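Local coordinates for ribonuclease J (Methanolobus psychrophilus R15, PDB 5HAB), which probably degrades RNA as an archaeal exoribonuclease of the metallo-beta-lactamase, beta-CASP family, at residues Ala126-Thr131 with Ala152-Glu157. The protein carries 1 engineered substitution. Numbering follows the deposited sequence.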
loop_
_atom_site.group_PDB
_atom_site.type_symbol
_atom_site.label_atom_id
_atom_site.label_comp_id
_atom_site.label_asym_id
_atom_site.label_seq_id
_atom_site.Cartn_x
_atom_site.Cartn_y
_atom_site.Cartn_z
ATOM N N ALA B 126 32.826 -22.839 -11.664
ATOM C CA ALA B 126 31.436 -22.605 -12.043
ATOM C C ALA B 126 30.912 -23.668 -13.000
ATOM O O ALA B 126 31.666 -24.507 -13.487
ATOM C CB ALA B 126 31.287 -21.219 -12.662
ATOM N N THR B 127 29.607 -23.639 -13.247
ATOM C CA THR B 127 28.992 -24.541 -14.211
ATOM C C THR B 127 29.353 -24.118 -15.633
ATOM O O THR B 127 29.665 -22.946 -15.862
ATOM C CB THR B 127 27.460 -24.565 -14.049
ATOM O OG1 THR B 127 26.938 -23.246 -14.263
ATOM C CG2 THR B 127 27.076 -25.063 -12.665
ATOM N N PRO B 128 29.300 -25.062 -16.590
ATOM C CA PRO B 128 29.626 -24.798 -17.998
ATOM C C PRO B 128 29.026 -23.510 -18.553
ATOM O O PRO B 128 29.768 -22.683 -19.092
ATOM C CB PRO B 128 29.044 -26.019 -18.712
ATOM C CG PRO B 128 29.234 -27.120 -17.726
ATOM C CD PRO B 128 29.047 -26.499 -16.358
ATOM N N TYR B 129 27.715 -23.335 -18.420
ATOM C CA TYR B 129 27.070 -22.127 -18.923
ATOM C C TYR B 129 27.603 -20.885 -18.209
ATOM O O TYR B 129 27.965 -19.882 -18.845
ATOM C CB TYR B 129 25.549 -22.225 -18.763
ATOM C CG TYR B 129 24.803 -21.062 -19.381
ATOM C CD1 TYR B 129 24.846 -20.834 -20.751
ATOM C CD2 TYR B 129 24.058 -20.194 -18.596
ATOM C CE1 TYR B 129 24.170 -19.771 -21.319
ATOM C CE2 TYR B 129 23.374 -19.131 -19.158
ATOM C CZ TYR B 129 23.435 -18.923 -20.519
ATOM O OH TYR B 129 22.760 -17.861 -21.083
ATOM N N THR B 130 27.663 -20.970 -16.884
ATOM C CA THR B 130 28.195 -19.888 -16.067
ATOM C C THR B 130 29.629 -19.559 -16.456
ATOM O O THR B 130 29.981 -18.387 -16.615
ATOM C CB THR B 130 28.171 -20.237 -14.572
ATOM O OG1 THR B 130 26.883 -20.748 -14.215
ATOM C CG2 THR B 130 28.483 -19.007 -13.741
ATOM N N THR B 131 30.449 -20.597 -16.609
ATOM C CA THR B 131 31.844 -20.405 -16.996
ATOM C C THR B 131 31.925 -19.687 -18.329
ATOM O O THR B 131 32.731 -18.782 -18.497
ATOM C CB THR B 131 32.613 -21.736 -17.118
ATOM O OG1 THR B 131 31.977 -22.565 -18.098
ATOM C CG2 THR B 131 32.666 -22.473 -15.784
ATOM N N ALA B 152 35.361 -25.603 -14.997
ATOM C CA ALA B 152 33.983 -25.982 -15.189
ATOM C C ALA B 152 33.663 -27.160 -14.289
ATOM O O ALA B 152 34.254 -28.233 -14.412
ATOM C CB ALA B 152 33.719 -26.322 -16.649
ATOM N N LEU B 153 32.720 -26.949 -13.380
ATOM C CA LEU B 153 32.272 -28.009 -12.500
ATOM C C LEU B 153 30.768 -28.176 -12.684
ATOM O O LEU B 153 30.010 -27.209 -12.588
ATOM C CB LEU B 153 32.623 -27.690 -11.045
ATOM C CG LEU B 153 32.408 -28.837 -10.061
ATOM C CD1 LEU B 153 33.310 -30.004 -10.430
ATOM C CD2 LEU B 153 32.663 -28.380 -8.634
ATOM N N LYS B 154 30.344 -29.397 -12.983
ATOM C CA LYS B 154 28.939 -29.663 -13.259
ATOM C C LYS B 154 28.200 -30.032 -11.983
ATOM O O LYS B 154 28.801 -30.496 -11.010
ATOM C CB LYS B 154 28.786 -30.782 -14.291
ATOM C CG LYS B 154 29.147 -30.381 -15.715
ATOM C CD LYS B 154 28.967 -31.548 -16.679
ATOM C CE LYS B 154 29.582 -31.245 -18.039
ATOM N NZ LYS B 154 29.353 -32.345 -19.018
ATOM N N ALA B 155 26.887 -29.833 -12.000
ATOM C CA ALA B 155 26.047 -30.275 -10.905
ATOM C C ALA B 155 26.231 -31.774 -10.724
ATOM O O ALA B 155 26.183 -32.532 -11.689
ATOM C CB ALA B 155 24.597 -29.937 -11.178
ATOM N N GLY B 156 26.461 -32.192 -9.488
ATOM C CA GLY B 156 26.680 -33.594 -9.193
ATOM C C GLY B 156 28.148 -33.961 -9.062
ATOM O O GLY B 156 28.476 -35.022 -8.536
ATOM N N GLU B 157 29.029 -33.080 -9.531
ATOM C CA GLU B 157 30.471 -33.333 -9.490
ATOM C C GLU B 157 31.145 -32.708 -8.264
ATOM O O GLU B 157 30.656 -31.727 -7.702
ATOM C CB GLU B 157 31.142 -32.804 -10.761
ATOM C CG GLU B 157 30.696 -33.485 -12.045
ATOM C CD GLU B 157 31.433 -32.965 -13.267
ATOM O OE1 GLU B 157 31.871 -31.795 -13.249
ATOM O OE2 GLU B 157 31.578 -33.727 -14.246
#
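Leu153 N donates to Ala126 O over 2.7 Å, a nearly straight bond with 169° at the hydrogen, although the donor stands 31° out of the carbonyl plane. The same oxygen thus accepts one true hydrogen bond, supplemented by a weak CA-H...O contact from Ala152 CA at 3.2 Å. One residue further on the roles reverse: Thr127 CA points its hydrogen at Leu153 O, 3.3 Å away, and Thr127 CG2 lies 3.6 Å from that oxygen. This is the tight part, where the parallel strands 124-126 and 150-152, the latter at the margin of a mixed sheet of the metallo-beta-lactamase fold, reach their ends. Thr127 and Leu153 both touch Phe169 of strand 166-172, and Thr127 is the N-cap of helix 128-138, its OG1 hydrogen-bonded to Asp178 O. Buried Thr131 sets CG2 beside its backbone N (OG1 at chi1 59°), which brings the methyl to 3.8 Å from CA of Ala152, a residue exposed to solvent.

Toward solvent the packing is looser and purely apolar. Lys154 CG meets Pro128 CG at 3.8 Å, the two side chains crossing at about a right angle, while the extended lysine chain leads its ammonium away from the ring. Across this strand-to-helix junction, polar cohesion therefore rests on backbone groups, and side chains add only van der Waals contact.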